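Local coordinates for protein cycloalternan-forming enzyme (Listeria monocytogenes serovar 1/2a, PDB 5F7U) that belongs to glycoside hydrolase family 31, with a TIM-barrel domain flanked by beta-rich domains and glycans bound at several places on the chain, at residues A[833-839]-A[850-856]; A[864-870]-A[925-931]. The protein carries 1 engineered substitution. Residue numbers count along the deposited sequence, not the author numbering.

Contact 1: A[833-839]-A[850-856]; sequences SGDSEYS and RDISVSE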
loop_
_atom_site.group_PDB
_atom_site.type_symbol
_atom_site.label_atom_id
_atom_site.label_comp_id
_atom_site.label_asym_id
_atom_site.label_seq_id
_atom_site.Cartn_x
_atom_site.Cartn_y
_atom_site.Cartn_z
ATOM N N SER A 833 -2.703 13.685 26.321
ATOM C CA SER A 833 -2.663 15.006 25.701
ATOM C C SER A 833 -4.084 15.452 25.442
ATOM O O SER A 833 -4.720 14.965 24.516
ATOM C CB SER A 833 -1.901 14.983 24.379
ATOM O OG SER A 833 -1.862 16.311 23.865
ATOM N N GLY A 834 -4.590 16.349 26.289
ATOM C CA GLY A 834 -5.994 16.767 26.223
ATOM C C GLY A 834 -6.930 15.573 26.307
ATOM O O GLY A 834 -6.649 14.601 27.032
ATOM N N ASP A 835 -8.041 15.645 25.570
ATOM C CA ASP A 835 -9.042 14.576 25.572
ATOM C C ASP A 835 -8.853 13.743 24.341
ATOM O O ASP A 835 -8.878 14.262 23.231
ATOM C CB ASP A 835 -10.468 15.142 25.601
ATOM C CG ASP A 835 -10.820 15.769 26.934
ATOM O OD1 ASP A 835 -10.104 15.547 27.934
ATOM O OD2 ASP A 835 -11.849 16.480 26.991
ATOM N N SER A 836 -8.625 12.453 24.540
ATOM C CA SER A 836 -8.511 11.547 23.419
ATOM C C SER A 836 -9.384 10.325 23.607
ATOM O O SER A 836 -9.790 9.988 24.729
ATOM C CB SER A 836 -7.039 11.212 23.106
ATOM O OG SER A 836 -6.351 10.725 24.232
ATOM N N GLU A 837 -9.742 9.713 22.487
ATOM C CA GLU A 837 -10.648 8.572 22.509
ATOM C C GLU A 837 -10.164 7.553 21.507
ATOM O O GLU A 837 -9.500 7.902 20.519
ATOM C CB GLU A 837 -12.102 8.993 22.249
ATOM C CG GLU A 837 -12.391 9.524 20.854
ATOM C CD GLU A 837 -13.758 10.191 20.704
ATOM O OE1 GLU A 837 -14.718 9.838 21.432
ATOM O OE2 GLU A 837 -13.879 11.088 19.827
ATOM N N TYR A 838 -10.485 6.296 21.768
ATOM C CA TYR A 838 -10.074 5.226 20.884
ATOM C C TYR A 838 -11.098 4.108 20.930
ATOM O O TYR A 838 -11.572 3.754 22.005
ATOM C CB TYR A 838 -8.718 4.712 21.341
ATOM C CG TYR A 838 -8.149 3.557 20.541
ATOM C CD1 TYR A 838 -7.570 3.771 19.288
ATOM C CD2 TYR A 838 -8.133 2.257 21.068
ATOM C CE1 TYR A 838 -7.005 2.720 18.566
ATOM C CE2 TYR A 838 -7.575 1.201 20.353
ATOM C CZ TYR A 838 -7.022 1.438 19.101
ATOM O OH TYR A 838 -6.434 0.403 18.396
ATOM N N SER A 839 -11.434 3.574 19.762
ATOM C CA SER A 839 -12.348 2.441 19.661
ATOM C C SER A 839 -11.521 1.201 19.378
ATOM O O SER A 839 -11.001 1.043 18.266
ATOM C CB SER A 839 -13.357 2.673 18.531
ATOM O OG SER A 839 -14.508 1.862 18.689
ATOM N N ARG A 850 -14.592 -1.606 22.000
ATOM C CA ARG A 850 -14.430 -1.097 23.356
ATOM C C ARG A 850 -13.983 0.351 23.239
ATOM O O ARG A 850 -12.894 0.627 22.728
ATOM C CB ARG A 850 -13.388 -1.905 24.145
ATOM C CG ARG A 850 -13.493 -3.418 24.038
ATOM C CD ARG A 850 -14.684 -3.958 24.804
ATOM N NE ARG A 850 -14.610 -5.407 24.898
ATOM C CZ ARG A 850 -15.540 -6.176 25.448
ATOM N NH1 ARG A 850 -16.640 -5.639 25.973
ATOM N NH2 ARG A 850 -15.378 -7.493 25.465
ATOM N N ASP A 851 -14.839 1.262 23.698
ATOM C CA ASP A 851 -14.576 2.692 23.574
ATOM C C ASP A 851 -13.879 3.203 24.832
ATOM O O ASP A 851 -14.479 3.226 25.922
ATOM C CB ASP A 851 -15.866 3.481 23.315
ATOM C CG ASP A 851 -16.560 3.102 21.998
ATOM O OD1 ASP A 851 -15.895 2.722 20.988
ATOM O OD2 ASP A 851 -17.808 3.186 21.985
ATOM N N ILE A 852 -12.611 3.587 24.668
ATOM C CA ILE A 852 -11.759 4.053 25.768
ATOM C C ILE A 852 -11.566 5.543 25.581
ATOM O O ILE A 852 -11.332 6.006 24.458
ATOM C CB ILE A 852 -10.316 3.452 25.727
ATOM C CG1 ILE A 852 -10.256 2.048 25.103
ATOM C CG2 ILE A 852 -9.616 3.571 27.090
ATOM C CD1 ILE A 852 -10.751 0.919 25.978
ATOM N N SER A 853 -11.660 6.306 26.665
ATOM C CA SER A 853 -11.346 7.726 26.577
ATOM C C SER A 853 -10.444 8.160 27.717
ATOM O O SER A 853 -10.508 7.617 28.828
ATOM C CB SER A 853 -12.612 8.586 26.507
ATOM O OG SER A 853 -13.341 8.524 27.715
ATOM N N VAL A 854 -9.582 9.121 27.408
ATOM C CA VAL A 854 -8.564 9.615 28.347
ATOM C C VAL A 854 -8.751 11.118 28.419
ATOM O O VAL A 854 -8.928 11.765 27.394
ATOM C CB VAL A 854 -7.116 9.257 27.908
ATOM C CG1 VAL A 854 -6.075 9.904 28.826
ATOM C CG2 VAL A 854 -6.928 7.736 27.860
ATOM N N SER A 855 -8.749 11.641 29.644
ATOM C CA SER A 855 -8.793 13.078 29.869
ATOM C C SER A 855 -7.578 13.524 30.666
ATOM O O SER A 855 -7.503 13.355 31.898
ATOM C CB SER A 855 -10.104 13.503 30.547
ATOM O OG SER A 855 -10.150 14.929 30.664
ATOM N N GLU A 856 -6.629 14.100 29.938
ATOM C CA GLU A 856 -5.400 14.615 30.508
ATOM C C GLU A 856 -5.675 15.953 31.172
ATOM O O GLU A 856 -6.242 16.858 30.555
ATOM C CB GLU A 856 -4.326 14.723 29.418
ATOM C CG GLU A 856 -3.027 15.376 29.859
ATOM C CD GLU A 856 -3.048 16.880 29.682
ATOM O OE1 GLU A 856 -3.228 17.335 28.532
ATOM O OE2 GLU A 856 -2.884 17.593 30.692
HETATM O O HOH W 1 -8.232 17.468 28.751
#
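Strand 850-856 runs antiparallel to 835-839, their axes 4.7 Å apart at closest approach and at 166°. At its start, the R850 side chain leads away from 833-839 to a salt bridge with D842, further along the partner strand. D851 faces S839 across a non-hydrogen-bonded pair, where S839 OG donates to D851 OD1 (2.8 Å). I852 makes a hydrogen-bonded pair with Y838: Y838 N to I852 O is 2.8 Å and I852 N to Y838 O 2.9 Å. S853 lies opposite E837, their CA atoms 4.2 Å apart. V854 repeats the paired bonds with S836 (V854 N to S836 O 2.8 Å, S836 N to V854 O 3.0 Å), and its side chain, like those of S836 and Y838, packs on I801. S855 OG donates to D835 OD1 (2.8 Å). D835, E837, S839, D851, S853 and S855 share one, entirely polar face. E856 holds G834 twice, with its N bonded to G834 O (2.9 Å) and its OE1 receiving G834 N (2.8 Å); G834 has positive phi, which favours glycine. The pairs alternate as in any antiparallel ladder; the short link beyond D842 makes this a beta hairpin, with 835-842 as edge strand of a six-stranded sheet.

Contact 2: A[864-870]-A[925-931]; sequences SVDLPAM and KDAKQAI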
loop_
_atom_site.group_PDB
_atom_site.type_symbol
_atom_site.label_atom_id
_atom_site.label_comp_id
_atom_site.label_asym_id
_atom_site.label_seq_id
_atom_site.Cartn_x
_atom_site.Cartn_y
_atom_site.Cartn_z
ATOM N N SER A 864 -7.383 11.079 33.806
ATOM C CA SER A 864 -8.524 10.195 34.015
ATOM C C SER A 864 -8.688 9.276 32.823
ATOM O O SER A 864 -8.524 9.698 31.681
ATOM C CB SER A 864 -9.791 11.007 34.262
ATOM O OG SER A 864 -9.594 11.884 35.362
ATOM N N VAL A 865 -8.965 8.007 33.101
ATOM C CA VAL A 865 -9.221 7.023 32.045
ATOM C C VAL A 865 -10.610 6.431 32.267
ATOM O O VAL A 865 -10.916 5.941 33.366
ATOM C CB VAL A 865 -8.152 5.910 32.004
ATOM C CG1 VAL A 865 -8.445 4.915 30.869
ATOM C CG2 VAL A 865 -6.765 6.507 31.823
ATOM N N ASP A 866 -11.442 6.522 31.234
ATOM C CA ASP A 866 -12.773 5.958 31.262
ATOM C C ASP A 866 -12.722 4.638 30.525
ATOM O O ASP A 866 -12.631 4.599 29.288
ATOM C CB ASP A 866 -13.781 6.922 30.641
ATOM C CG ASP A 866 -14.059 8.140 31.518
ATOM O OD1 ASP A 866 -13.640 8.190 32.717
ATOM O OD2 ASP A 866 -14.730 9.066 31.003
ATOM N N LEU A 867 -12.734 3.561 31.302
ATOM C CA LEU A 867 -12.634 2.213 30.758
ATOM C C LEU A 867 -14.047 1.626 30.614
ATOM O O LEU A 867 -14.837 1.686 31.553
ATOM C CB LEU A 867 -11.753 1.369 31.680
ATOM C CG LEU A 867 -11.273 -0.035 31.322
ATOM C CD1 LEU A 867 -10.212 -0.010 30.228
ATOM C CD2 LEU A 867 -10.730 -0.687 32.582
ATOM N N PRO A 868 -14.392 1.099 29.420
ATOM C CA PRO A 868 -15.724 0.523 29.270
ATOM C C PRO A 868 -15.740 -0.865 29.913
ATOM O O PRO A 868 -14.695 -1.315 30.397
ATOM C CB PRO A 868 -15.878 0.426 27.748
ATOM C CG PRO A 868 -14.496 0.139 27.274
ATOM C CD PRO A 868 -13.584 0.924 28.201
ATOM N N ALA A 869 -16.896 -1.532 29.909
ATOM C CA ALA A 869 -16.960 -2.940 30.296
ATOM C C ALA A 869 -15.945 -3.732 29.450
ATOM O O ALA A 869 -15.830 -3.499 28.242
ATOM C CB ALA A 869 -18.361 -3.476 30.089
ATOM N N MET A 870 -15.193 -4.620 30.099
ATOM C CA MET A 870 -14.187 -5.459 29.422
ATOM C C MET A 870 -14.381 -6.911 29.847
ATOM O O MET A 870 -14.891 -7.180 30.937
ATOM C CB MET A 870 -12.756 -5.025 29.780
ATOM C CG MET A 870 -12.389 -3.584 29.456
ATOM S SD MET A 870 -12.317 -3.202 27.689
ATOM C CE MET A 870 -10.747 -3.935 27.243
ATOM N N LYS A 925 -14.736 -6.312 34.530
ATOM C CA LYS A 925 -16.072 -5.978 35.061
ATOM C C LYS A 925 -17.026 -5.734 33.907
ATOM O O LYS A 925 -16.632 -5.182 32.879
ATOM C CB LYS A 925 -16.031 -4.722 35.941
ATOM C CG LYS A 925 -15.406 -4.949 37.308
ATOM C CD LYS A 925 -15.775 -3.874 38.303
ATOM C CE LYS A 925 -15.234 -4.257 39.668
ATOM N NZ LYS A 925 -16.139 -3.773 40.747
ATOM N N ASP A 926 -18.284 -6.121 34.095
ATOM C CA ASP A 926 -19.321 -5.886 33.103
ATOM C C ASP A 926 -19.965 -4.489 33.251
ATOM O O ASP A 926 -21.177 -4.302 33.034
ATOM C CB ASP A 926 -20.366 -7.001 33.179
ATOM C CG ASP A 926 -21.198 -7.114 31.909
ATOM O OD1 ASP A 926 -20.987 -6.324 30.954
ATOM O OD2 ASP A 926 -22.075 -8.009 31.865
ATOM N N ALA A 927 -19.144 -3.519 33.632
ATOM C CA ALA A 927 -19.562 -2.147 33.854
ATOM C C ALA A 927 -18.392 -1.235 33.547
ATOM O O ALA A 927 -17.241 -1.676 33.572
ATOM C CB ALA A 927 -20.006 -1.953 35.299
ATOM N N LYS A 928 -18.699 0.029 33.256
ATOM C CA LYS A 928 -17.682 1.068 33.063
ATOM C C LYS A 928 -16.905 1.282 34.360
ATOM O O LYS A 928 -17.463 1.136 35.455
ATOM C CB LYS A 928 -18.325 2.384 32.632
ATOM C CG LYS A 928 -19.052 2.330 31.287
ATOM C CD LYS A 928 -19.621 3.688 30.854
ATOM C CE LYS A 928 -18.553 4.761 30.587
ATOM N NZ LYS A 928 -17.422 4.397 29.663
ATOM N N GLN A 929 -15.620 1.602 34.233
ATOM C CA GLN A 929 -14.774 1.880 35.397
ATOM C C GLN A 929 -14.043 3.188 35.195
ATOM O O GLN A 929 -13.462 3.417 34.140
ATOM C CB GLN A 929 -13.778 0.745 35.658
ATOM C CG GLN A 929 -14.452 -0.556 36.093
ATOM C CD GLN A 929 -13.446 -1.634 36.405
ATOM O OE1 GLN A 929 -13.050 -2.403 35.524
ATOM N NE2 GLN A 929 -13.009 -1.691 37.656
ATOM N N ALA A 930 -14.070 4.034 36.217
ATOM C CA ALA A 930 -13.447 5.354 36.154
ATOM C C ALA A 930 -12.096 5.341 36.877
ATOM O O ALA A 930 -12.051 5.278 38.108
ATOM C CB ALA A 930 -14.388 6.403 36.740
ATOM N N ILE A 931 -11.005 5.398 36.109
ATOM C CA ILE A 931 -9.645 5.329 36.656
ATOM C C ILE A 931 -9.121 6.758 36.746
ATOM O O ILE A 931 -9.217 7.513 35.779
ATOM C CB ILE A 931 -8.701 4.471 35.764
ATOM C CG1 ILE A 931 -9.195 3.010 35.677
ATOM C CG2 ILE A 931 -7.250 4.535 36.260
ATOM C CD1 ILE A 931 -8.516 2.194 34.581
HETATM O O HOH W 2 -12.010 8.488 35.140
HETATM O O HOH W 3 -14.496 -1.879 33.047
HETATM O O HOH W 4 -13.544 -4.524 32.861
#
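This is a long-range antiparallel strand pairing inside a six-stranded sheet, joining 862-867 to 929-934; 54 residues separate segments 864-870 and 925-931. The short axes approach to 4.8 Å at 163°. Two hydrogen-bonded pairs carry the ladder: V865 N to I931 O (2.7 Å) and I931 N to V865 O (2.8 Å), then L867 N to Q929 O (2.9 Å) and Q929 N to L867 O (2.8 Å). Past P868 the ladder gives way to loops, yet M870 N still reaches K925 O at 3.2 Å, and a water bridges P868 O (2.7 Å) and A927 O (2.8 Å). On one face V865 CB meets I931 CB and L867 CD2 meets I931 CD1, each at 4.1 Å; strands 874-879 and 917-922 cover this side, with M876 touching V865 and I931. D866 and A930 point to the other face. Backbone bonds thus set the register, whereas the face of V865, L867 and I931, with buried Q929 also on it, is a largely apolar packing surface.

Contact 1 closes before contact 2 opens, and their centres lie 12 Å apart in the same antiparallel sheet. Strand 848-857 of contact 1 and strand 862-867 of contact 2 follow each other in the chain and are neighbours in the sheet, probably hydrogen-bonded from S853 O to D866 N and from S855 N to S864 O, both 2.8 Å. The order across this part is therefore 835-842, 848-857, 862-867, 929-934: two successive hairpin connections, then a much later strand. Between the last two the chain alternates between sheets: 874-879, 908-912 and 917-922 join a second sheet, 885-888 and 891-892 this one, and contact 2 inserts 929-934 between 862-867 and 885-888.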